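PDB 2Z5B: proteasome chaperone 4 from Saccharomyces cerevisiae, which pairs with IRC25 as a heterodimeric chaperone that binds proteasome precursors and helps the alpha-ring of the 20S proteasome to form. Local coordinates for residues A[38-43]-A[114-119]; A[57-62]-A[87-92]; A[63-68]-A[81-86]; A[94-99]-A[128-133]. All blocks are in the same frame, centred on the assembly; numbering follows the deposited sequence.

Contact 1 (A[38-43]-A[114-119]); sequences KIPISL and PCYVTW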
loop_
_atom_site.group_PDB
_atom_site.type_symbol
_atom_site.label_atom_id
_atom_site.label_comp_id
_atom_site.label_asym_id
_atom_site.label_seq_id
_atom_site.Cartn_x
_atom_site.Cartn_y
_atom_site.Cartn_z
ATOM N N LYS A 38 0.839 14.072 -10.899
ATOM C CA LYS A 38 1.229 13.952 -9.497
ATOM C C LYS A 38 0.623 12.766 -8.740
ATOM O O LYS A 38 1.197 12.300 -7.755
ATOM C CB LYS A 38 0.861 15.246 -8.767
ATOM C CG LYS A 38 1.809 15.601 -7.631
ATOM C CD LYS A 38 1.681 17.071 -7.225
ATOM C CE LYS A 38 3.050 17.663 -6.842
ATOM N NZ LYS A 38 3.901 16.734 -6.027
ATOM N N ILE A 39 -0.541 12.308 -9.180
ATOM C CA ILE A 39 -1.234 11.214 -8.513
ATOM C C ILE A 39 -0.624 9.879 -8.961
ATOM O O ILE A 39 -0.602 9.590 -10.152
ATOM C CB ILE A 39 -2.758 11.259 -8.780
ATOM C CG1 ILE A 39 -3.372 12.506 -8.116
ATOM C CG2 ILE A 39 -3.436 9.971 -8.288
ATOM C CD1 ILE A 39 -4.807 12.802 -8.527
ATOM N N PRO A 40 -0.107 9.088 -8.004
ATOM C CA PRO A 40 0.525 7.805 -8.316
ATOM C C PRO A 40 -0.456 6.727 -8.721
ATOM O O PRO A 40 -1.600 6.742 -8.289
ATOM C CB PRO A 40 1.184 7.392 -6.991
ATOM C CG PRO A 40 1.093 8.591 -6.102
ATOM C CD PRO A 40 -0.061 9.378 -6.562
ATOM N N ILE A 41 0.008 5.784 -9.539
ATOM C CA ILE A 41 -0.737 4.550 -9.782
ATOM C C ILE A 41 -0.246 3.567 -8.732
ATOM O O ILE A 41 0.951 3.511 -8.440
ATOM C CB ILE A 41 -0.457 3.994 -11.200
ATOM C CG1 ILE A 41 -1.138 4.860 -12.258
ATOM C CG2 ILE A 41 -0.934 2.550 -11.358
ATOM C CD1 ILE A 41 -0.581 4.646 -13.643
ATOM N N SER A 42 -1.177 2.837 -8.119
ATOM C CA SER A 42 -0.833 1.671 -7.308
ATOM C C SER A 42 -1.441 0.452 -7.981
ATOM O O SER A 42 -2.623 0.464 -8.341
ATOM C CB SER A 42 -1.419 1.780 -5.903
ATOM O OG SER A 42 -0.838 2.850 -5.194
ATOM N N LEU A 43 -0.647 -0.589 -8.160
ATOM C CA LEU A 43 -1.144 -1.818 -8.770
ATOM C C LEU A 43 -0.850 -2.977 -7.864
ATOM O O LEU A 43 0.288 -3.141 -7.400
ATOM C CB LEU A 43 -0.532 -2.046 -10.163
ATOM C CG LEU A 43 -0.840 -3.394 -10.834
ATOM C CD1 LEU A 43 -2.319 -3.486 -11.177
ATOM C CD2 LEU A 43 -0.022 -3.588 -12.087
ATOM N N PRO A 114 4.286 8.577 -10.807
ATOM C CA PRO A 114 4.847 7.589 -9.896
ATOM C C PRO A 114 3.947 6.342 -9.891
ATOM O O PRO A 114 2.764 6.439 -10.256
ATOM C CB PRO A 114 4.835 8.294 -8.534
ATOM C CG PRO A 114 4.506 9.760 -8.825
ATOM C CD PRO A 114 3.744 9.755 -10.100
ATOM N N CYS A 115 4.530 5.197 -9.530
ATOM C CA CYS A 115 3.831 3.914 -9.530
ATOM C C CYS A 115 4.317 3.074 -8.363
ATOM O O CYS A 115 5.528 2.992 -8.120
ATOM C CB CYS A 115 4.108 3.134 -10.841
ATOM S SG CYS A 115 3.135 1.598 -11.024
ATOM N N TYR A 116 3.366 2.454 -7.666
ATOM C CA TYR A 116 3.625 1.492 -6.627
ATOM C C TYR A 116 3.082 0.172 -7.153
ATOM O O TYR A 116 1.930 0.100 -7.592
ATOM C CB TYR A 116 2.880 1.850 -5.339
ATOM C CG TYR A 116 3.344 3.122 -4.668
ATOM C CD1 TYR A 116 2.946 4.375 -5.147
ATOM C CD2 TYR A 116 4.152 3.070 -3.534
ATOM C CE1 TYR A 116 3.356 5.541 -4.522
ATOM C CE2 TYR A 116 4.554 4.238 -2.893
ATOM C CZ TYR A 116 4.155 5.460 -3.406
ATOM O OH TYR A 116 4.556 6.621 -2.806
ATOM N N VAL A 117 3.902 -0.873 -7.107
ATOM C CA VAL A 117 3.446 -2.183 -7.577
ATOM C C VAL A 117 3.609 -3.245 -6.497
ATOM O O VAL A 117 4.669 -3.388 -5.909
ATOM C CB VAL A 117 4.214 -2.624 -8.853
ATOM C CG1 VAL A 117 4.013 -4.086 -9.141
ATOM C CG2 VAL A 117 3.736 -1.837 -10.042
ATOM N N THR A 118 2.548 -3.996 -6.246
ATOM C CA THR A 118 2.644 -5.166 -5.406
ATOM C C THR A 118 2.526 -6.419 -6.247
ATOM O O THR A 118 1.579 -6.531 -7.022
ATOM C CB THR A 118 1.465 -5.205 -4.398
ATOM O OG1 THR A 118 1.565 -4.081 -3.508
ATOM C CG2 THR A 118 1.496 -6.482 -3.599
ATOM N N TRP A 119 3.431 -7.382 -6.041
ATOM C CA TRP A 119 3.228 -8.714 -6.582
ATOM C C TRP A 119 2.647 -9.603 -5.477
ATOM O O TRP A 119 3.244 -9.773 -4.417
ATOM C CB TRP A 119 4.477 -9.345 -7.252
ATOM C CG TRP A 119 4.077 -10.716 -7.804
ATOM C CD1 TRP A 119 4.171 -11.901 -7.153
ATOM C CD2 TRP A 119 3.418 -10.993 -9.057
ATOM N NE1 TRP A 119 3.639 -12.910 -7.929
ATOM C CE2 TRP A 119 3.169 -12.376 -9.101
ATOM C CE3 TRP A 119 3.021 -10.197 -10.148
ATOM C CZ2 TRP A 119 2.561 -13.000 -10.206
ATOM C CZ3 TRP A 119 2.413 -10.811 -11.241
ATOM C CH2 TRP A 119 2.188 -12.193 -11.266
HETATM O O HOH W 1 0.394 -1.965 -4.695
#

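Contact 2 (A[57-62]-A[87-92]); sequences SSLSCY and PLLDTK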
loop_
_atom_site.group_PDB
_atom_site.type_symbol
_atom_site.label_atom_id
_atom_site.label_comp_id
_atom_site.label_asym_id
_atom_site.label_seq_id
_atom_site.Cartn_x
_atom_site.Cartn_y
_atom_site.Cartn_z
ATOM N N SER A 57 -3.244 -14.873 -0.141
ATOM C CA SER A 57 -2.017 -14.616 -0.907
ATOM C C SER A 57 -0.998 -13.824 -0.106
ATOM O O SER A 57 -1.347 -13.180 0.874
ATOM C CB SER A 57 -2.353 -13.887 -2.202
ATOM O OG SER A 57 -3.178 -14.708 -3.016
ATOM N N SER A 58 0.269 -13.893 -0.517
ATOM C CA SER A 58 1.334 -13.167 0.159
ATOM C C SER A 58 1.688 -11.913 -0.611
ATOM O O SER A 58 1.670 -11.918 -1.836
ATOM C CB SER A 58 2.597 -14.028 0.266
ATOM O OG SER A 58 2.368 -15.176 1.051
ATOM N N LEU A 59 2.022 -10.844 0.110
ATOM C CA LEU A 59 2.600 -9.662 -0.524
ATOM C C LEU A 59 4.088 -9.971 -0.697
ATOM O O LEU A 59 4.840 -9.928 0.268
ATOM C CB LEU A 59 2.387 -8.412 0.338
ATOM C CG LEU A 59 2.658 -7.049 -0.330
ATOM C CD1 LEU A 59 2.216 -5.870 0.528
ATOM C CD2 LEU A 59 4.102 -6.881 -0.703
ATOM N N SER A 60 4.497 -10.328 -1.911
ATOM C CA SER A 60 5.850 -10.859 -2.112
ATOM C C SER A 60 6.863 -9.752 -2.306
ATOM O O SER A 60 7.998 -9.843 -1.827
ATOM C CB SER A 60 5.886 -11.835 -3.293
ATOM O OG SER A 60 5.204 -13.025 -2.966
ATOM N N CYS A 61 6.443 -8.705 -2.998
ATOM C CA CYS A 61 7.323 -7.568 -3.273
ATOM C C CYS A 61 6.481 -6.313 -3.482
ATOM O O CYS A 61 5.403 -6.408 -4.047
ATOM C CB CYS A 61 8.155 -7.869 -4.528
ATOM S SG CYS A 61 9.388 -6.608 -4.930
ATOM N N TYR A 62 6.973 -5.164 -2.997
ATOM C CA TYR A 62 6.319 -3.847 -3.138
ATOM C C TYR A 62 7.375 -2.961 -3.749
ATOM O O TYR A 62 8.420 -2.732 -3.119
ATOM C CB TYR A 62 5.940 -3.275 -1.764
ATOM C CG TYR A 62 4.972 -2.100 -1.765
ATOM C CD1 TYR A 62 3.996 -1.948 -2.773
ATOM C CD2 TYR A 62 4.992 -1.166 -0.732
ATOM C CE1 TYR A 62 3.102 -0.884 -2.739
ATOM C CE2 TYR A 62 4.096 -0.103 -0.699
ATOM C CZ TYR A 62 3.141 0.022 -1.692
ATOM O OH TYR A 62 2.251 1.087 -1.674
ATOM N N PRO A 87 12.905 -1.199 -4.612
ATOM C CA PRO A 87 12.035 -2.043 -3.803
ATOM C C PRO A 87 11.713 -1.392 -2.463
ATOM O O PRO A 87 12.617 -0.966 -1.727
ATOM C CB PRO A 87 12.859 -3.322 -3.583
ATOM C CG PRO A 87 14.262 -2.978 -3.913
ATOM C CD PRO A 87 14.235 -1.806 -4.841
ATOM N N LEU A 88 10.426 -1.287 -2.158
ATOM C CA LEU A 88 10.005 -0.816 -0.837
ATOM C C LEU A 88 9.888 -1.992 0.130
ATOM O O LEU A 88 10.253 -1.885 1.295
ATOM C CB LEU A 88 8.696 -0.029 -0.937
ATOM C CG LEU A 88 8.742 1.231 -1.822
ATOM C CD1 LEU A 88 7.462 2.018 -1.659
ATOM C CD2 LEU A 88 9.934 2.126 -1.500
ATOM N N LEU A 89 9.376 -3.115 -0.346
ATOM C CA LEU A 89 9.502 -4.364 0.386
ATOM C C LEU A 89 10.165 -5.331 -0.577
ATOM O O LEU A 89 9.543 -5.760 -1.549
ATOM C CB LEU A 89 8.132 -4.908 0.834
ATOM C CG LEU A 89 8.176 -6.212 1.659
ATOM C CD1 LEU A 89 8.740 -5.961 3.041
ATOM C CD2 LEU A 89 6.812 -6.849 1.778
ATOM N N ASP A 90 11.436 -5.631 -0.329
ATOM C CA ASP A 90 12.230 -6.447 -1.247
ATOM C C ASP A 90 11.910 -7.933 -1.096
ATOM O O ASP A 90 11.351 -8.353 -0.085
ATOM C CB ASP A 90 13.730 -6.176 -1.015
ATOM C CG ASP A 90 14.573 -6.394 -2.264
ATOM O OD1 ASP A 90 14.029 -6.861 -3.291
ATOM O OD2 ASP A 90 15.796 -6.097 -2.220
ATOM N N THR A 91 12.217 -8.714 -2.127
ATOM C CA THR A 91 12.167 -10.180 -2.054
ATOM C C THR A 91 13.530 -10.744 -2.446
ATOM O O THR A 91 14.241 -10.141 -3.243
ATOM C CB THR A 91 11.068 -10.806 -2.971
ATOM O OG1 THR A 91 11.195 -12.237 -2.980
ATOM C CG2 THR A 91 11.171 -10.299 -4.414
ATOM N N LYS A 92 13.877 -11.911 -1.909
ATOM C CA LYS A 92 15.125 -12.566 -2.280
ATOM C C LYS A 92 14.975 -13.294 -3.619
ATOM O O LYS A 92 15.971 -13.576 -4.301
ATOM C CB LYS A 92 15.577 -13.525 -1.169
ATOM C CG LYS A 92 16.243 -12.820 0.027
ATOM C CD LYS A 92 16.086 -13.625 1.324
ATOM C CE LYS A 92 16.669 -12.896 2.552
ATOM N NZ LYS A 92 18.167 -12.963 2.615
#

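Contact 3 (A[63-68]-A[81-86]); sequences YYAIPL and SNVVGI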
loop_
_atom_site.group_PDB
_atom_site.type_symbol
_atom_site.label_atom_id
_atom_site.label_comp_id
_atom_site.label_asym_id
_atom_site.label_seq_id
_atom_site.Cartn_x
_atom_site.Cartn_y
_atom_site.Cartn_z
ATOM N N TYR A 63 7.136 -2.505 -4.974
ATOM C CA TYR A 63 8.144 -1.770 -5.737
ATOM C C TYR A 63 7.643 -0.383 -6.088
ATOM O O TYR A 63 6.493 -0.241 -6.459
ATOM C CB TYR A 63 8.475 -2.509 -7.035
ATOM C CG TYR A 63 9.937 -2.373 -7.411
ATOM C CD1 TYR A 63 10.404 -1.263 -8.116
ATOM C CD2 TYR A 63 10.847 -3.350 -7.049
ATOM C CE1 TYR A 63 11.775 -1.139 -8.432
ATOM C CE2 TYR A 63 12.192 -3.248 -7.379
ATOM C CZ TYR A 63 12.647 -2.140 -8.060
ATOM O OH TYR A 63 13.991 -2.058 -8.369
ATOM N N TYR A 64 8.520 0.623 -6.001
ATOM C CA TYR A 64 8.183 2.002 -6.319
ATOM C C TYR A 64 9.016 2.538 -7.480
ATOM O O TYR A 64 10.223 2.299 -7.516
ATOM C CB TYR A 64 8.448 2.865 -5.080
ATOM C CG TYR A 64 8.197 4.346 -5.268
ATOM C CD1 TYR A 64 6.911 4.828 -5.465
ATOM C CD2 TYR A 64 9.250 5.276 -5.210
ATOM C CE1 TYR A 64 6.661 6.182 -5.632
ATOM C CE2 TYR A 64 8.995 6.650 -5.382
ATOM C CZ TYR A 64 7.691 7.081 -5.567
ATOM O OH TYR A 64 7.403 8.417 -5.749
ATOM N N ALA A 65 8.384 3.276 -8.406
ATOM C CA ALA A 65 9.113 4.038 -9.433
ATOM C C ALA A 65 8.485 5.400 -9.701
ATOM O O ALA A 65 7.293 5.600 -9.481
ATOM C CB ALA A 65 9.226 3.255 -10.729
ATOM N N ILE A 66 9.300 6.333 -10.188
ATOM C CA ILE A 66 8.871 7.691 -10.455
ATOM C C ILE A 66 9.810 8.278 -11.532
ATOM O O ILE A 66 11.002 7.944 -11.551
ATOM C CB ILE A 66 8.860 8.543 -9.117
ATOM C CG1 ILE A 66 8.320 9.969 -9.348
ATOM C CG2 ILE A 66 10.238 8.549 -8.439
ATOM C CD1 ILE A 66 8.028 10.757 -8.071
ATOM N N PRO A 67 9.270 9.105 -12.457
ATOM C CA PRO A 67 10.152 9.785 -13.407
ATOM C C PRO A 67 11.127 10.675 -12.640
ATOM O O PRO A 67 10.713 11.373 -11.716
ATOM C CB PRO A 67 9.188 10.629 -14.247
ATOM C CG PRO A 67 7.828 9.979 -14.060
ATOM C CD PRO A 67 7.853 9.465 -12.662
ATOM N N LEU A 68 12.411 10.621 -12.996
ATOM C CA LEU A 68 13.432 11.408 -12.287
ATOM C C LEU A 68 13.344 12.903 -12.627
ATOM O O LEU A 68 13.489 13.745 -11.746
ATOM C CB LEU A 68 14.844 10.860 -12.565
ATOM C CG LEU A 68 16.120 11.189 -11.748
ATOM C CD1 LEU A 68 16.422 12.686 -11.600
ATOM C CD2 LEU A 68 16.155 10.531 -10.373
ATOM N N SER A 81 13.935 9.038 -21.513
ATOM C CA SER A 81 13.227 9.155 -20.242
ATOM C C SER A 81 14.000 8.471 -19.109
ATOM O O SER A 81 14.385 7.313 -19.245
ATOM C CB SER A 81 11.819 8.547 -20.361
ATOM O OG SER A 81 11.179 8.433 -19.089
ATOM N N ASN A 82 14.228 9.182 -18.007
ATOM C CA ASN A 82 14.745 8.549 -16.797
ATOM C C ASN A 82 13.674 8.356 -15.717
ATOM O O ASN A 82 13.134 9.325 -15.183
ATOM C CB ASN A 82 15.954 9.294 -16.218
ATOM C CG ASN A 82 16.775 8.423 -15.268
ATOM O OD1 ASN A 82 16.966 7.234 -15.513
ATOM N ND2 ASN A 82 17.255 9.011 -14.178
ATOM N N VAL A 83 13.369 7.091 -15.432
ATOM C CA VAL A 83 12.558 6.699 -14.285
ATOM C C VAL A 83 13.487 6.016 -13.273
ATOM O O VAL A 83 14.294 5.165 -13.641
ATOM C CB VAL A 83 11.367 5.776 -14.729
ATOM C CG1 VAL A 83 10.882 4.870 -13.604
ATOM C CG2 VAL A 83 10.211 6.616 -15.269
ATOM N N VAL A 84 13.400 6.419 -12.009
ATOM C CA VAL A 84 14.169 5.789 -10.936
ATOM C C VAL A 84 13.242 4.904 -10.099
ATOM O O VAL A 84 12.100 5.260 -9.858
ATOM C CB VAL A 84 14.881 6.856 -10.043
ATOM C CG1 VAL A 84 13.897 7.908 -9.534
ATOM C CG2 VAL A 84 15.629 6.216 -8.887
ATOM N N GLY A 85 13.736 3.754 -9.662
ATOM C CA GLY A 85 12.900 2.832 -8.911
ATOM C C GLY A 85 13.654 2.108 -7.828
ATOM O O GLY A 85 14.881 1.954 -7.899
ATOM N N ILE A 86 12.915 1.668 -6.819
ATOM C CA ILE A 86 13.479 0.920 -5.711
ATOM C C ILE A 86 12.446 -0.021 -5.085
ATOM O O ILE A 86 11.253 0.310 -5.029
ATOM C CB ILE A 86 14.102 1.883 -4.636
ATOM C CG1 ILE A 86 15.233 1.189 -3.866
ATOM C CG2 ILE A 86 13.037 2.474 -3.688
ATOM C CD1 ILE A 86 16.375 2.130 -3.456
#

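Contact 4 (A[94-99]-A[128-133]); sequences DRIRDM and SMLVAN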
loop_
_atom_site.group_PDB
_atom_site.type_symbol
_atom_site.label_atom_id
_atom_site.label_comp_id
_atom_site.label_asym_id
_atom_site.label_seq_id
_atom_site.Cartn_x
_atom_site.Cartn_y
_atom_site.Cartn_z
ATOM N N ASP A 94 14.605 -13.464 -7.261
ATOM C CA ASP A 94 14.813 -12.641 -8.476
ATOM C C ASP A 94 13.629 -12.670 -9.439
ATOM O O ASP A 94 13.366 -11.685 -10.117
ATOM C CB ASP A 94 16.042 -13.109 -9.281
ATOM C CG ASP A 94 17.349 -13.018 -8.510
ATOM O OD1 ASP A 94 17.385 -12.485 -7.376
ATOM O OD2 ASP A 94 18.371 -13.491 -9.067
ATOM N N ARG A 95 12.956 -13.821 -9.533
ATOM C CA ARG A 95 11.834 -14.017 -10.467
ATOM C C ARG A 95 10.653 -13.103 -10.117
ATOM O O ARG A 95 10.005 -12.541 -11.002
ATOM C CB ARG A 95 11.366 -15.479 -10.450
ATOM C CG ARG A 95 12.437 -16.506 -10.891
ATOM C CD ARG A 95 11.972 -17.940 -10.630
ATOM N NE ARG A 95 11.922 -18.227 -9.198
ATOM C CZ ARG A 95 11.583 -19.398 -8.661
ATOM N NH1 ARG A 95 11.253 -20.430 -9.427
ATOM N NH2 ARG A 95 11.570 -19.530 -7.343
ATOM N N ILE A 96 10.381 -12.979 -8.822
ATOM C CA ILE A 96 9.374 -12.033 -8.317
ATOM C C ILE A 96 9.877 -10.589 -8.422
ATOM O O ILE A 96 9.173 -9.749 -8.967
ATOM C CB ILE A 96 8.943 -12.376 -6.872
ATOM C CG1 ILE A 96 8.303 -13.774 -6.845
ATOM C CG2 ILE A 96 7.965 -11.314 -6.330
ATOM C CD1 ILE A 96 8.145 -14.377 -5.464
ATOM N N ARG A 97 11.095 -10.314 -7.925
ATOM C CA ARG A 97 11.681 -8.957 -7.990
ATOM C C ARG A 97 11.741 -8.363 -9.390
ATOM O O ARG A 97 11.400 -7.172 -9.590
ATOM C CB ARG A 97 13.087 -8.906 -7.363
ATOM C CG ARG A 97 13.477 -7.516 -6.828
ATOM C CD ARG A 97 14.949 -7.433 -6.406
ATOM N NE ARG A 97 15.318 -8.573 -5.565
ATOM C CZ ARG A 97 16.048 -9.609 -5.965
ATOM N NH1 ARG A 97 16.520 -9.677 -7.211
ATOM N NH2 ARG A 97 16.290 -10.588 -5.112
ATOM N N ASP A 98 12.200 -9.171 -10.354
ATOM C CA ASP A 98 12.235 -8.762 -11.774
ATOM C C ASP A 98 10.874 -8.269 -12.223
ATOM O O ASP A 98 10.757 -7.208 -12.832
ATOM C CB ASP A 98 12.688 -9.912 -12.698
ATOM C CG ASP A 98 14.191 -10.163 -12.634
ATOM O OD1 ASP A 98 14.905 -9.424 -11.898
ATOM O OD2 ASP A 98 14.646 -11.121 -13.306
ATOM N N MET A 99 9.838 -9.051 -11.923
ATOM C CA MET A 99 8.491 -8.717 -12.372
ATOM C C MET A 99 7.999 -7.394 -11.787
ATOM O O MET A 99 7.480 -6.553 -12.526
ATOM C CB MET A 99 7.503 -9.831 -12.020
ATOM C CG MET A 99 6.057 -9.475 -12.324
ATOM S SD MET A 99 5.806 -9.081 -14.070
ATOM C CE MET A 99 5.832 -10.756 -14.662
ATOM N N SER A 128 8.388 -19.671 -11.434
ATOM C CA SER A 128 8.787 -19.942 -12.835
ATOM C C SER A 128 7.736 -19.500 -13.855
ATOM O O SER A 128 8.077 -19.186 -15.008
ATOM C CB SER A 128 9.168 -21.417 -13.063
ATOM O OG SER A 128 8.022 -22.208 -13.384
ATOM N N MET A 129 6.468 -19.491 -13.434
ATOM C CA MET A 129 5.350 -18.963 -14.225
ATOM C C MET A 129 5.519 -17.475 -14.575
ATOM O O MET A 129 5.082 -17.031 -15.627
ATOM C CB MET A 129 4.034 -19.140 -13.461
ATOM C CG MET A 129 3.067 -20.189 -13.995
ATOM S SD MET A 129 1.332 -19.762 -13.595
ATOM C CE MET A 129 0.776 -21.375 -13.034
ATOM N N LEU A 130 6.134 -16.708 -13.678
ATOM C CA LEU A 130 6.385 -15.278 -13.926
ATOM C C LEU A 130 7.430 -15.120 -15.026
ATOM O O LEU A 130 7.319 -14.240 -15.875
ATOM C CB LEU A 130 6.849 -14.568 -12.645
ATOM C CG LEU A 130 5.779 -14.206 -11.591
ATOM C CD1 LEU A 130 5.308 -15.434 -10.829
ATOM C CD2 LEU A 130 6.316 -13.184 -10.611
ATOM N N VAL A 131 8.426 -16.004 -15.015
ATOM C CA VAL A 131 9.488 -16.016 -16.030
ATOM C C VAL A 131 8.913 -16.385 -17.393
ATOM O O VAL A 131 9.161 -15.701 -18.385
ATOM C CB VAL A 131 10.623 -16.986 -15.630
ATOM C CG1 VAL A 131 11.732 -17.006 -16.681
ATOM C CG2 VAL A 131 11.179 -16.593 -14.274
ATOM N N ALA A 132 8.103 -17.441 -17.420
ATOM C CA ALA A 132 7.552 -17.984 -18.661
ATOM C C ALA A 132 6.544 -17.042 -19.313
ATOM O O ALA A 132 6.401 -17.030 -20.543
ATOM C CB ALA A 132 6.904 -19.337 -18.386
ATOM N N ASN A 133 5.845 -16.268 -18.482
ATOM C CA ASN A 133 4.774 -15.390 -18.936
ATOM C C ASN A 133 5.142 -13.911 -18.723
ATOM O O ASN A 133 4.290 -13.017 -18.800
ATOM C CB ASN A 133 3.453 -15.771 -18.234
ATOM C CG ASN A 133 3.035 -17.230 -18.509
ATOM O OD1 ASN A 133 3.223 -18.129 -17.670
ATOM N ND2 ASN A 133 2.458 -17.458 -19.679
#

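Contact 1 (A[38-43]-A[114-119])
Pro40 enters the contact beside Pro114 and Tyr116, just ahead of a parallel pair of strands in the mixed sheet. Its CB touches CE1 of the Tyr116 ring at 3.8 Å, at the ring edge and in the ring plane. The two side chains lie side by side and point the same way. Ile41 starts the ladder. Its N donates to Pro114 O, and its O accepts from Tyr116 N at 2.7 Å. CG2 of Ile41 stands anti to the backbone N and meets Cys115 SG at 4.2 Å. Both side chains lie on the face packed against Ile107 of helix 94-111. Ser42 turns to the other face, with Tyr116. Its OG lies 3.9 Å from Tyr116 CB and bonds to Gln41 of the partner chain YLR021W. This face therefore belongs to the heterodimer interface. Leu43 returns to the helix side, where its CB lies 4.3 Å from Val117 CG2. Its N donates to Tyr116 O, and its O accepts from Thr118 N at 2.7 Å in a nearly straight bond (172° at the hydrogen). A water also donates to Leu43 O and lies 2.7 Å from Thr118 OG1.

Contact 2 (A[57-62]-A[87-92])
Tyr62 and Leu89 form an antiparallel hydrogen-bonded pair. Tyr62 N donates to Leu89 O at 3.0 Å. In return, Tyr62 O takes two donors. Leu89 N meets Tyr62 O in the carbonyl plane, on a lone pair, at 3.0 Å. Leu88 N is closer to Tyr62 O, at 2.7 Å, but its bond is more bent, with 141° at the hydrogen. The chain turns a corner at Leu88. Two residues, Leu88 and Leu89, thus face the single residue Tyr62, which is a classic beta bulge. It sits where the edge strand 83-87 runs into the loop before helix 94-111. Both leucines touch Tyr62, at different places. Leu88 has CG anti to its carbonyl carbon, and its CB lies 3.9 Å from Tyr62 CD2. Its CD1 reaches CD2 and CE2 of the same ring. Leu89 packs CB against Tyr62 CB at 3.8 Å. Its CG is anti to the backbone N (chi1 -178°), and its CD2 meets Leu59 CD2 at 3.7 Å. Tyr62 OH bonds to Ser144 of the partner chain YLR021W, and Leu89 packs on Glu53 of that chain. Past the bulge, Thr91 sets its CG2 3.9 Å from Cys61 CB. Thr91 CB lies 3.4 Å from Ser60 O, while Thr91 OG1 accepts a hydrogen bond from Asp93 N.

Contact 3 (A[63-68]-A[81-86])
Ala65 CB and Val83 CG1 meet at 3.7 Å on one face of an antiparallel strand pair at the edge of the sheet. Val83 CG2 adds a contact with Pro67 CA. The Tyr63 ring lies on this same face, under the backbone of the edge strand. Ile86 C sits 3.5 Å above the plane, over the ring centre. At Gly85 a CB would come tight against Tyr64 O, Tyr63 CE1 and Ala65 CB, which is consistent with a glycine here. An alanine in place of Tyr63 would probably leave the Ile86 carbonyl carbon without the ring it lies over and open a gap there. On the opposite face, Ile66 CG2 and Val84 CG1 touch at 3.9 Å, their side chains pointing the same way. Leu68 CD2 closes on Val84 CG1 at 3.6 Å. Between the faces, Tyr64 and Ile86 exchange two backbone bonds, as do Ile66 and Val84. Ala65 with Gly85 and Pro67 with Val83 are the non-hydrogen-bonded pairs. At the polar end, Leu68 and Asn82 lie side by side, CB of Leu68 3.4 Å from ND2 of Asn82. Leu68 N donates to Asn82 O at 2.6 Å, from 23° out of the carbonyl plane.

Contact 4 (A[94-99]-A[128-133])
Leu130 and Met99 make the buried apolar part of this contact. Leu130 points toward the 94-99 segment, with CG anti to its carbonyl carbon (chi1 -78°). Its CD2 lies 3.8 Å from Met99 CB and equally near Arg95 O. Ile96 CG1 lies 4.3 Å from Leu130 CD2. One branch of Leu130 thus meets Arg95, Ile96 and, one turn on, Met99. Met99 has CG anti to the backbone N and then bends at its next two torsions. Its CE ends 4.0 Å from Leu130 O. Trp119 of strand 115-121 also packs on Ile96, Met99 and Leu130.

A second apolar touch lies nearer the surface. Arg95 CG rests against Val131 CG2 at 3.6 Å, and the two side chains cross obliquely. The Arg95 chain bends at chi3. Arg95 NH1 lies 3.6 Å from Ser128 N. Arg95 NH2 makes a salt bridge with Asp93. An alanine in place of Arg95 would probably take the CG and CD packing from Val131 CG2 and leave Asp93 without this charged mate.

Another charged pair, Asp94 and Arg97, lies within the helix. Arg97 grips OD1 of Asp94 end-on with NH1 and NH2, at 2.9 Å for NH1. Its NE salt-bridges Asp90. Ser128 OG, on the other segment, bonds to Asp126.

The axes of the segments 94-99 and 128-132 pass 8.8 Å apart at 45°. This is helix-to-helix packing in a fold where helices pack on a mixed, mostly antiparallel sheet, the short helix 128-132 lying against the first turns of helix 94-111.

After strands 6-13 and 24-31 comes strand 41-47, and contact 1 later pairs its start with strand 115-121. The long loop closed there holds contacts 2 and 3. Strand 58-67 serves both. Contact 3 closes the short connection to edge strand 83-87 and is nested inside contact 2, which closes just beyond that strand. Contact 4 opens after contact 2 has closed. It closes when helix 128-132 returns to the start of helix 94-111, after strand 115-121, so contacts 1 and 4 cross. Strand 115-121 lies between strands 41-47 and 58-67, which places contacts 1, 2 and 3 on one sheet. Trp119 joins contact 1 to contact 4, and Arg97 ties contact 4 to the 87-92 loop.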